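Local coordinates for single-strand binding protein (Thermus aquaticus, PDB 2FXQ) that probably binds single-stranded DNA and recruits partner proteins in DNA replication, recombination and repair, working as a homodimer, at residues G4-F9 and V131-N136; G12-R17 and D68-G73; L195-R200 and V219-L224. All coordinates share one frame; numbering follows the deposited sequence.

Contact 1: residues G4-F9 and V131-N136; sequences GLNQVF and VILMGN
Gln7 O is gripped from Val131-Asn136 by two groups: Ile132 N donates to it over 2.8 Å, nearly straight at 167°, and the CA-H of Val131 makes a longer contact beside this bond. Gln7 N returns a bond to Ile132 O, so the two residues form an antiparallel hydrogen-bonded pair. Leu5 and Met134 form the next such pair, joined by Leu5 N to Met134 O and Met134 N to Leu5 O. The pairing sets strand 5-14 of one OB fold against strand 129-137 of the second OB fold in the same chain.

Ile132 carries most of the side-chain packing on the face it shares with Leu5, Gln7 and Met134. Its CG2 lies 4.1 Å from Leu5 CD1, the two side chains standing side by side and pointing the same way. Its CG1 is anti to the carbonyl carbon (chi1 -62°), and CD1 reaches from there to 4.1 Å from Phe9 CE2. Gln7 crosses Ile132 obliquely, resting OE1 3.8 Å from Ile132 CD1, while its NE2 is bonded to Glu79 of the second subunit. Replacing Ile132 by alanine would probably open a gap beside Leu5 CD1 and Phe9 CE2 and leave the amide end of Gln7 less firmly backed. Phe9 also meets Phe9 of the second subunit, so the seam between the two domains borders the dimer interface.

Asn6 and Leu133 lie side by side on the other face, where Val8 and Val131 form a second non-hydrogen-bonded pair. Asn6 CG is anti to the backbone N (chi1 170°), and OD1 accepts a bond from Leu82 N while standing 3.9 Å from Leu133 CD2.

Contact 2: residues G12-R17 and D68-G73; sequences GTLTAR and DLLEKG
Lys72 lays its side chain along the turn formed by Leu14-Arg17, at the end of strand 5-14 in the first OB fold. Its CB sits 3.7 Å from Arg17 N, where the CA atoms of Arg17 and Lys72 are closest across the contact. With CG anti to the backbone N (chi1 171°) and the chain extended beyond it, the side chain then follows the turn. CG comes near Leu14 O, CD near Thr15 O, and CE packs 3.6 Å from Thr15 O. The ammonium NZ is 3.9 Å from Thr15 O, so the lysine meets this carbonyl mainly through its methylenes.

One backbone bond fixes the crossing: Gly73 N donates to Leu14 O at 2.7 Å, with an N-H...O angle of 160°. Next to it, Leu14 with Gln74 and Gly12 with Ile76 pair strand 5-14 with strand 75-84. Residues 68-73 lie in the loop that leads from helix 61-66 into that strand. At the phi of 94° found at Gly73 a side chain would collide with the carbonyl O of Lys72, which favours glycine here.

Leu14 points toward the loop and, like Leu70, is buried. Its CD1 lies 3.9 Å from Leu70 CB, the two side chains crossing at about a right angle, and both also pack on Leu32 and Ile76. Arg17 presents its CG to Leu70 O, while its guanidinium turns to a salt bridge with Asp19. At the opposite end, Thr13 sets its methyl CG2 3.4 Å from Gly73 O.

Contact 3: residues L195-R200 and V219-L224; sequences LLVIGR and VEALRL
Arg200 and Glu220 stand side by side, pointing the same way, with the guanidinium and carboxylate planes turned 40° apart. Both NE and NH2 of Arg200 converge on one oxygen: NE donates to Glu220 OE2 over 2.8 Å and NH2 donates to Glu220 OE2 over 3.1 Å. OE2 lies in the guanidinium plane, but NE meets it from above the carboxylate plane whereas NH2 approaches the syn lone pair of Glu220 OE2. Arg200 CG takes the crowded position between backbone N and carbonyl carbon (chi1 57°), from which the extended chain runs out to Glu220. Leu222 crosses the arginine at about a right angle and sets its CD1 4.0 Å from Arg200 CD. The remaining nitrogen, NH1, bonds to Ala39 O on strand 28-41, tying this hairpin to the first OB fold.

The strands 194-207 and 213-225 form an antiparallel beta hairpin in the second OB fold, here interrupted by a classic beta bulge: Leu222 N and Arg223 N both donate to Ile198 O, at 2.7 Å for Leu222 N to Ile198 O. Beyond it Gly199 is pressed so closely to the partner strand that its CA is 2.9 Å from Glu220 O, leaving no room for a side chain there. The chain turns a corner at Leu222, so 219-221 and 223-224 belong to different sheets or faces.

On the side away from the salt bridge, Val197 and Leu224 lie side by side, with Val197 CG2 3.8 Å from Leu224 CD2. Val197 turns its other methyl, CG1, to Ala221 CB, while Leu195 crosses Leu224 at a slant. Ile198 and Arg223 run alongside each other on the opposite face, CB to CB; the guanidinium of Arg223 pairs with Glu225.

Overall arrangement
From the N terminus, residues 4-9 and 12-17, which share strand 5-14, take part in contacts 1 and 2. Contact 2 closes first, when the chain returns at 68-73 after helix 61-66, so it is nested inside the much longer loop that contact 1 closes at 131-136. Contact 3 follows in series, joining the hairpin of strands 194-207 and 213-225. Contacts 1 and 3 have centres about 9 Å apart and touch directly, because strand 129-137 lies between strands 5-14 and 194-207; contact 2 lies apart, its centre about 26 Å from that of contact 1. Contact 2 stays within the first OB fold, contact 3 within the second, and contact 1 spans the two.

Contact 1: residues G4-F9 and V131-N136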
loop_
_atom_site.group_PDB
_atom_site.type_symbol
_atom_site.label_atom_id
_atom_site.label_comp_id
_atom_site.label_asym_id
_atom_site.label_seq_id
_atom_site.Cartn_x
_atom_site.Cartn_y
_atom_site.Cartn_z
ATOM N N GLY A 4 16.148 -1.278 6.327
ATOM C CA GLY A 4 14.982 -2.116 6.536
ATOM C C GLY A 4 13.651 -1.383 6.357
ATOM O O GLY A 4 13.583 -0.148 6.485
ATOM N N LEU A 5 12.568 -2.127 6.060
ATOM C CA LEU A 5 11.242 -1.512 6.054
ATOM C C LEU A 5 10.327 -2.473 6.723
ATOM O O LEU A 5 10.473 -3.702 6.528
ATOM C CB LEU A 5 10.712 -1.342 4.593
ATOM C CG LEU A 5 11.249 -0.207 3.765
ATOM C CD1 LEU A 5 10.641 -0.391 2.355
ATOM C CD2 LEU A 5 10.889 1.154 4.410
ATOM N N ASN A 6 9.342 -1.932 7.442
ATOM C CA ASN A 6 8.364 -2.762 8.098
ATOM C C ASN A 6 7.091 -1.908 8.196
ATOM O O ASN A 6 6.958 -1.056 9.074
ATOM C CB ASN A 6 8.936 -3.215 9.462
ATOM C CG ASN A 6 7.906 -3.908 10.378
ATOM O OD1 ASN A 6 6.730 -4.176 10.021
ATOM N ND2 ASN A 6 8.378 -4.212 11.613
ATOM N N GLN A 7 6.184 -2.088 7.232
ATOM C CA GLN A 7 5.000 -1.221 7.112
ATOM C C GLN A 7 3.797 -2.049 6.890
ATOM O O GLN A 7 3.838 -2.966 6.093
ATOM C CB GLN A 7 5.136 -0.276 5.866
ATOM C CG GLN A 7 6.477 0.545 5.954
ATOM C CD GLN A 7 6.703 1.440 4.704
ATOM O OE1 GLN A 7 6.385 1.023 3.596
ATOM N NE2 GLN A 7 7.211 2.664 4.895
ATOM N N VAL A 8 2.699 -1.704 7.567
ATOM C CA VAL A 8 1.450 -2.442 7.467
ATOM C C VAL A 8 0.330 -1.412 7.238
ATOM O O VAL A 8 0.347 -0.320 7.867
ATOM C CB VAL A 8 1.116 -3.156 8.847
ATOM C CG1 VAL A 8 -0.251 -3.903 8.747
ATOM C CG2 VAL A 8 2.285 -4.049 9.283
ATOM N N PHE A 9 -0.628 -1.740 6.352
ATOM C CA PHE A 9 -1.794 -0.878 6.056
ATOM C C PHE A 9 -2.964 -1.789 6.104
ATOM O O PHE A 9 -2.937 -2.869 5.471
ATOM C CB PHE A 9 -1.672 -0.287 4.610
ATOM C CG PHE A 9 -0.332 0.342 4.332
ATOM C CD1 PHE A 9 -0.159 1.713 4.447
ATOM C CD2 PHE A 9 0.796 -0.453 3.989
ATOM C CE1 PHE A 9 1.130 2.308 4.275
ATOM C CE2 PHE A 9 2.073 0.163 3.778
ATOM C CZ PHE A 9 2.226 1.510 3.932
ATOM N N VAL A 131 1.279 -5.514 3.515
ATOM C CA VAL A 131 2.464 -5.377 4.290
ATOM C C VAL A 131 3.634 -5.121 3.311
ATOM O O VAL A 131 3.665 -5.707 2.230
ATOM C CB VAL A 131 2.728 -6.767 5.001
ATOM C CG1 VAL A 131 4.084 -6.708 5.717
ATOM C CG2 VAL A 131 1.559 -7.115 6.029
ATOM N N ILE A 132 4.560 -4.211 3.682
ATOM C CA ILE A 132 5.778 -4.003 2.890
ATOM C C ILE A 132 6.934 -4.290 3.855
ATOM O O ILE A 132 7.035 -3.654 4.929
ATOM C CB ILE A 132 5.858 -2.601 2.340
ATOM C CG1 ILE A 132 4.661 -2.356 1.393
ATOM C CG2 ILE A 132 7.219 -2.437 1.534
ATOM C CD1 ILE A 132 4.636 -0.847 0.787
ATOM N N LEU A 133 7.814 -5.244 3.488
ATOM C CA LEU A 133 8.967 -5.511 4.328
ATOM C C LEU A 133 10.197 -5.420 3.441
ATOM O O LEU A 133 10.167 -5.842 2.279
ATOM C CB LEU A 133 8.955 -6.967 4.891
ATOM C CG LEU A 133 7.734 -7.404 5.720
ATOM C CD1 LEU A 133 7.786 -8.899 6.148
ATOM C CD2 LEU A 133 7.590 -6.481 6.955
ATOM N N MET A 134 11.304 -4.959 4.001
ATOM C CA MET A 134 12.561 -5.133 3.271
ATOM C C MET A 134 13.576 -5.531 4.312
ATOM O O MET A 134 13.706 -4.854 5.383
ATOM C CB MET A 134 13.017 -3.836 2.614
ATOM C CG MET A 134 14.191 -4.140 1.512
ATOM S SD MET A 134 14.510 -2.651 0.635
ATOM C CE MET A 134 13.495 -2.739 -0.752
ATOM N N GLY A 135 14.333 -6.589 4.018
ATOM C CA GLY A 135 15.315 -7.056 5.015
ATOM C C GLY A 135 16.261 -8.081 4.382
ATOM O O GLY A 135 16.507 -8.010 3.176
ATOM N N ASN A 136 16.812 -8.978 5.180
ATOM C CA ASN A 136 17.803 -9.976 4.655
ATOM C C ASN A 136 17.424 -11.308 5.182
ATOM O O ASN A 136 16.991 -11.413 6.340
ATOM C CB ASN A 136 19.214 -9.652 5.110
ATOM C CG ASN A 136 19.724 -8.342 4.452
ATOM O OD1 ASN A 136 19.471 -7.246 4.952
ATOM N ND2 ASN A 136 20.366 -8.477 3.309
#

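Contact 2: residues G12-R17 and D68-G73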
loop_
_atom_site.group_PDB
_atom_site.type_symbol
_atom_site.label_atom_id
_atom_site.label_comp_id
_atom_site.label_asym_id
_atom_site.label_seq_id
_atom_site.Cartn_x
_atom_site.Cartn_y
_atom_site.Cartn_z
ATOM N N GLY A 12 -10.027 -2.768 8.702
ATOM C CA GLY A 12 -10.782 -3.923 9.196
ATOM C C GLY A 12 -11.871 -3.463 10.118
ATOM O O GLY A 12 -11.927 -2.277 10.514
ATOM N N THR A 13 -12.725 -4.394 10.518
ATOM C CA THR A 13 -13.829 -4.065 11.387
ATOM C C THR A 13 -13.502 -4.560 12.793
ATOM O O THR A 13 -13.003 -5.706 12.974
ATOM C CB THR A 13 -15.042 -4.872 10.897
ATOM O OG1 THR A 13 -15.340 -4.409 9.585
ATOM C CG2 THR A 13 -16.279 -4.587 11.737
ATOM N N LEU A 14 -13.825 -3.737 13.785
ATOM C CA LEU A 14 -13.611 -4.134 15.176
ATOM C C LEU A 14 -14.576 -5.275 15.607
ATOM O O LEU A 14 -15.825 -5.213 15.424
ATOM C CB LEU A 14 -13.772 -2.927 16.105
ATOM C CG LEU A 14 -12.633 -1.882 16.091
ATOM C CD1 LEU A 14 -13.111 -0.601 16.787
ATOM C CD2 LEU A 14 -11.352 -2.397 16.865
ATOM N N THR A 15 -13.991 -6.321 16.178
ATOM C CA THR A 15 -14.773 -7.460 16.616
ATOM C C THR A 15 -15.197 -7.368 18.054
ATOM O O THR A 15 -15.926 -8.252 18.490
ATOM C CB THR A 15 -14.031 -8.794 16.460
ATOM O OG1 THR A 15 -12.773 -8.691 17.171
ATOM C CG2 THR A 15 -13.687 -9.025 14.995
ATOM N N ALA A 16 -14.747 -6.341 18.777
ATOM C CA ALA A 16 -15.189 -6.057 20.136
ATOM C C ALA A 16 -14.973 -4.601 20.391
ATOM O O ALA A 16 -14.143 -3.962 19.738
ATOM C CB ALA A 16 -14.405 -6.912 21.193
ATOM N N ARG A 17 -15.679 -4.043 21.371
ATOM C CA ARG A 17 -15.416 -2.660 21.749
ATOM C C ARG A 17 -14.038 -2.534 22.428
ATOM O O ARG A 17 -13.804 -3.261 23.395
ATOM C CB ARG A 17 -16.531 -2.199 22.716
ATOM C CG ARG A 17 -16.556 -0.701 23.045
ATOM C CD ARG A 17 -17.571 -0.354 24.173
ATOM N NE ARG A 17 -17.067 -0.761 25.496
ATOM C CZ ARG A 17 -17.733 -1.511 26.368
ATOM N NH1 ARG A 17 -18.982 -1.903 26.090
ATOM N NH2 ARG A 17 -17.171 -1.841 27.550
ATOM N N ASP A 68 -11.890 6.268 24.248
ATOM C CA ASP A 68 -13.334 6.292 24.515
ATOM C C ASP A 68 -14.255 6.607 23.325
ATOM O O ASP A 68 -15.384 7.076 23.514
ATOM C CB ASP A 68 -13.634 7.230 25.671
ATOM C CG ASP A 68 -14.118 6.473 26.873
ATOM O OD1 ASP A 68 -13.264 6.123 27.720
ATOM O OD2 ASP A 68 -15.320 6.140 27.020
ATOM N N LEU A 69 -13.779 6.343 22.109
ATOM C CA LEU A 69 -14.476 6.782 20.927
ATOM C C LEU A 69 -14.846 5.658 19.989
ATOM O O LEU A 69 -15.640 5.909 19.037
ATOM C CB LEU A 69 -13.655 7.818 20.160
ATOM C CG LEU A 69 -13.484 9.121 20.951
ATOM C CD1 LEU A 69 -12.537 10.069 20.210
ATOM C CD2 LEU A 69 -14.885 9.778 21.223
ATOM N N LEU A 70 -14.310 4.445 20.210
ATOM C CA LEU A 70 -14.481 3.357 19.170
ATOM C C LEU A 70 -15.520 2.286 19.546
ATOM O O LEU A 70 -15.709 2.031 20.743
ATOM C CB LEU A 70 -13.146 2.658 18.849
ATOM C CG LEU A 70 -11.976 3.570 18.524
ATOM C CD1 LEU A 70 -10.732 2.717 18.332
ATOM C CD2 LEU A 70 -12.335 4.362 17.322
ATOM N N GLU A 71 -16.196 1.731 18.523
ATOM C CA GLU A 71 -17.284 0.753 18.712
ATOM C C GLU A 71 -17.020 -0.560 18.030
ATOM O O GLU A 71 -16.419 -0.600 16.961
ATOM C CB GLU A 71 -18.585 1.236 18.068
ATOM C CG GLU A 71 -19.132 2.564 18.594
ATOM C CD GLU A 71 -19.852 2.440 19.926
ATOM O OE1 GLU A 71 -20.441 3.451 20.368
ATOM O OE2 GLU A 71 -19.801 1.354 20.554
ATOM N N LYS A 72 -17.572 -1.616 18.611
ATOM C CA LYS A 72 -17.581 -2.910 17.957
ATOM C C LYS A 72 -18.292 -2.729 16.650
ATOM O O LYS A 72 -19.301 -2.022 16.605
ATOM C CB LYS A 72 -18.363 -3.915 18.831
ATOM C CG LYS A 72 -18.622 -5.241 18.123
ATOM C CD LYS A 72 -19.290 -6.230 19.077
ATOM C CE LYS A 72 -19.446 -7.535 18.281
ATOM N NZ LYS A 72 -19.778 -8.625 19.202
ATOM N N GLY A 73 -17.789 -3.328 15.568
ATOM C CA GLY A 73 -18.496 -3.177 14.297
ATOM C C GLY A 73 -17.952 -2.023 13.448
ATOM O O GLY A 73 -18.263 -1.913 12.270
#

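Contact 3: residues L195-R200 and V219-L224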
loop_
_atom_site.group_PDB
_atom_site.type_symbol
_atom_site.label_atom_id
_atom_site.label_comp_id
_atom_site.label_asym_id
_atom_site.label_seq_id
_atom_site.Cartn_x
_atom_site.Cartn_y
_atom_site.Cartn_z
ATOM N N LEU A 195 15.861 -8.823 0.414
ATOM C CA LEU A 195 14.565 -9.151 -0.131
ATOM C C LEU A 195 13.583 -8.029 0.176
ATOM O O LEU A 195 13.441 -7.618 1.339
ATOM C CB LEU A 195 14.074 -10.454 0.494
ATOM C CG LEU A 195 12.809 -11.056 -0.122
ATOM C CD1 LEU A 195 13.041 -11.373 -1.627
ATOM C CD2 LEU A 195 12.365 -12.314 0.685
ATOM N N LEU A 196 12.827 -7.605 -0.857
ATOM C CA LEU A 196 11.640 -6.743 -0.667
ATOM C C LEU A 196 10.373 -7.598 -0.785
ATOM O O LEU A 196 10.243 -8.371 -1.746
ATOM C CB LEU A 196 11.649 -5.685 -1.794
ATOM C CG LEU A 196 10.359 -4.803 -1.930
ATOM C CD1 LEU A 196 10.198 -3.931 -0.660
ATOM C CD2 LEU A 196 10.473 -3.886 -3.143
ATOM N N VAL A 197 9.466 -7.516 0.193
ATOM C CA VAL A 197 8.251 -8.323 0.119
ATOM C C VAL A 197 7.072 -7.357 0.073
ATOM O O VAL A 197 7.015 -6.449 0.903
ATOM C CB VAL A 197 8.104 -9.048 1.380
ATOM C CG1 VAL A 197 6.791 -9.940 1.445
ATOM C CG2 VAL A 197 9.401 -9.966 1.643
ATOM N N ILE A 198 6.123 -7.596 -0.836
ATOM C CA ILE A 198 4.855 -6.899 -0.780
ATOM C C ILE A 198 3.872 -8.036 -0.478
ATOM O O ILE A 198 3.838 -9.010 -1.218
ATOM C CB ILE A 198 4.467 -6.154 -2.116
ATOM C CG1 ILE A 198 5.633 -5.331 -2.773
ATOM C CG2 ILE A 198 3.099 -5.361 -1.925
ATOM C CD1 ILE A 198 6.078 -4.080 -2.064
ATOM N N GLY A 199 3.133 -7.950 0.614
ATOM C CA GLY A 199 2.283 -9.081 0.924
ATOM C C GLY A 199 1.082 -8.656 1.739
ATOM O O GLY A 199 0.679 -7.516 1.682
ATOM N N ARG A 200 0.556 -9.584 2.517
ATOM C CA ARG A 200 -0.628 -9.298 3.314
ATOM C C ARG A 200 -0.510 -10.146 4.560
ATOM O O ARG A 200 0.201 -11.155 4.573
ATOM C CB ARG A 200 -1.895 -9.651 2.514
ATOM C CG ARG A 200 -2.000 -11.074 2.025
ATOM C CD ARG A 200 -3.339 -11.240 1.269
ATOM N NE ARG A 200 -3.432 -12.577 0.716
ATOM C CZ ARG A 200 -4.443 -12.997 -0.043
ATOM N NH1 ARG A 200 -5.476 -12.207 -0.312
ATOM N NH2 ARG A 200 -4.455 -14.231 -0.481
ATOM N N VAL A 219 3.008 -13.319 7.374
ATOM C CA VAL A 219 2.947 -12.499 6.159
ATOM C C VAL A 219 2.932 -13.479 5.007
ATOM O O VAL A 219 3.812 -14.348 4.936
ATOM C CB VAL A 219 4.154 -11.539 6.062
ATOM C CG1 VAL A 219 4.235 -10.872 4.647
ATOM C CG2 VAL A 219 4.097 -10.503 7.278
ATOM N N GLU A 220 1.977 -13.293 4.093
ATOM C CA GLU A 220 2.009 -14.039 2.837
ATOM C C GLU A 220 2.578 -13.074 1.791
ATOM O O GLU A 220 2.048 -11.938 1.603
ATOM C CB GLU A 220 0.600 -14.526 2.476
ATOM C CG GLU A 220 0.637 -15.166 1.070
ATOM C CD GLU A 220 -0.724 -15.350 0.413
ATOM O OE1 GLU A 220 -0.732 -16.034 -0.661
ATOM O OE2 GLU A 220 -1.736 -14.819 0.933
ATOM N N ALA A 221 3.679 -13.465 1.108
ATOM C CA ALA A 221 4.206 -12.680 -0.032
ATOM C C ALA A 221 3.307 -12.715 -1.245
ATOM O O ALA A 221 2.808 -13.781 -1.622
ATOM C CB ALA A 221 5.594 -13.176 -0.430
ATOM N N LEU A 222 3.016 -11.540 -1.828
ATOM C CA LEU A 222 2.302 -11.472 -3.087
ATOM C C LEU A 222 3.252 -11.013 -4.206
ATOM O O LEU A 222 3.023 -11.342 -5.366
ATOM C CB LEU A 222 1.114 -10.534 -2.973
ATOM C CG LEU A 222 0.105 -11.018 -1.900
ATOM C CD1 LEU A 222 -1.022 -9.977 -1.776
ATOM C CD2 LEU A 222 -0.493 -12.423 -2.244
ATOM N N ARG A 223 4.304 -10.297 -3.849
ATOM C CA ARG A 223 5.352 -9.952 -4.810
ATOM C C ARG A 223 6.658 -10.041 -4.032
ATOM O O ARG A 223 6.701 -9.726 -2.840
ATOM C CB ARG A 223 5.197 -8.495 -5.253
ATOM C CG ARG A 223 6.206 -8.133 -6.346
ATOM C CD ARG A 223 5.768 -6.964 -7.243
ATOM N NE ARG A 223 6.834 -6.600 -8.177
ATOM C CZ ARG A 223 6.710 -5.696 -9.174
ATOM N NH1 ARG A 223 5.583 -5.071 -9.428
ATOM N NH2 ARG A 223 7.729 -5.423 -9.936
ATOM N N LEU A 224 7.723 -10.493 -4.691
ATOM C CA LEU A 224 9.038 -10.482 -4.098
ATOM C C LEU A 224 10.032 -9.890 -5.131
ATOM O O LEU A 224 9.959 -10.180 -6.326
ATOM C CB LEU A 224 9.526 -11.952 -3.814
ATOM C CG LEU A 224 8.716 -12.751 -2.770
ATOM C CD1 LEU A 224 9.303 -14.172 -2.701
ATOM C CD2 LEU A 224 8.810 -12.055 -1.433
#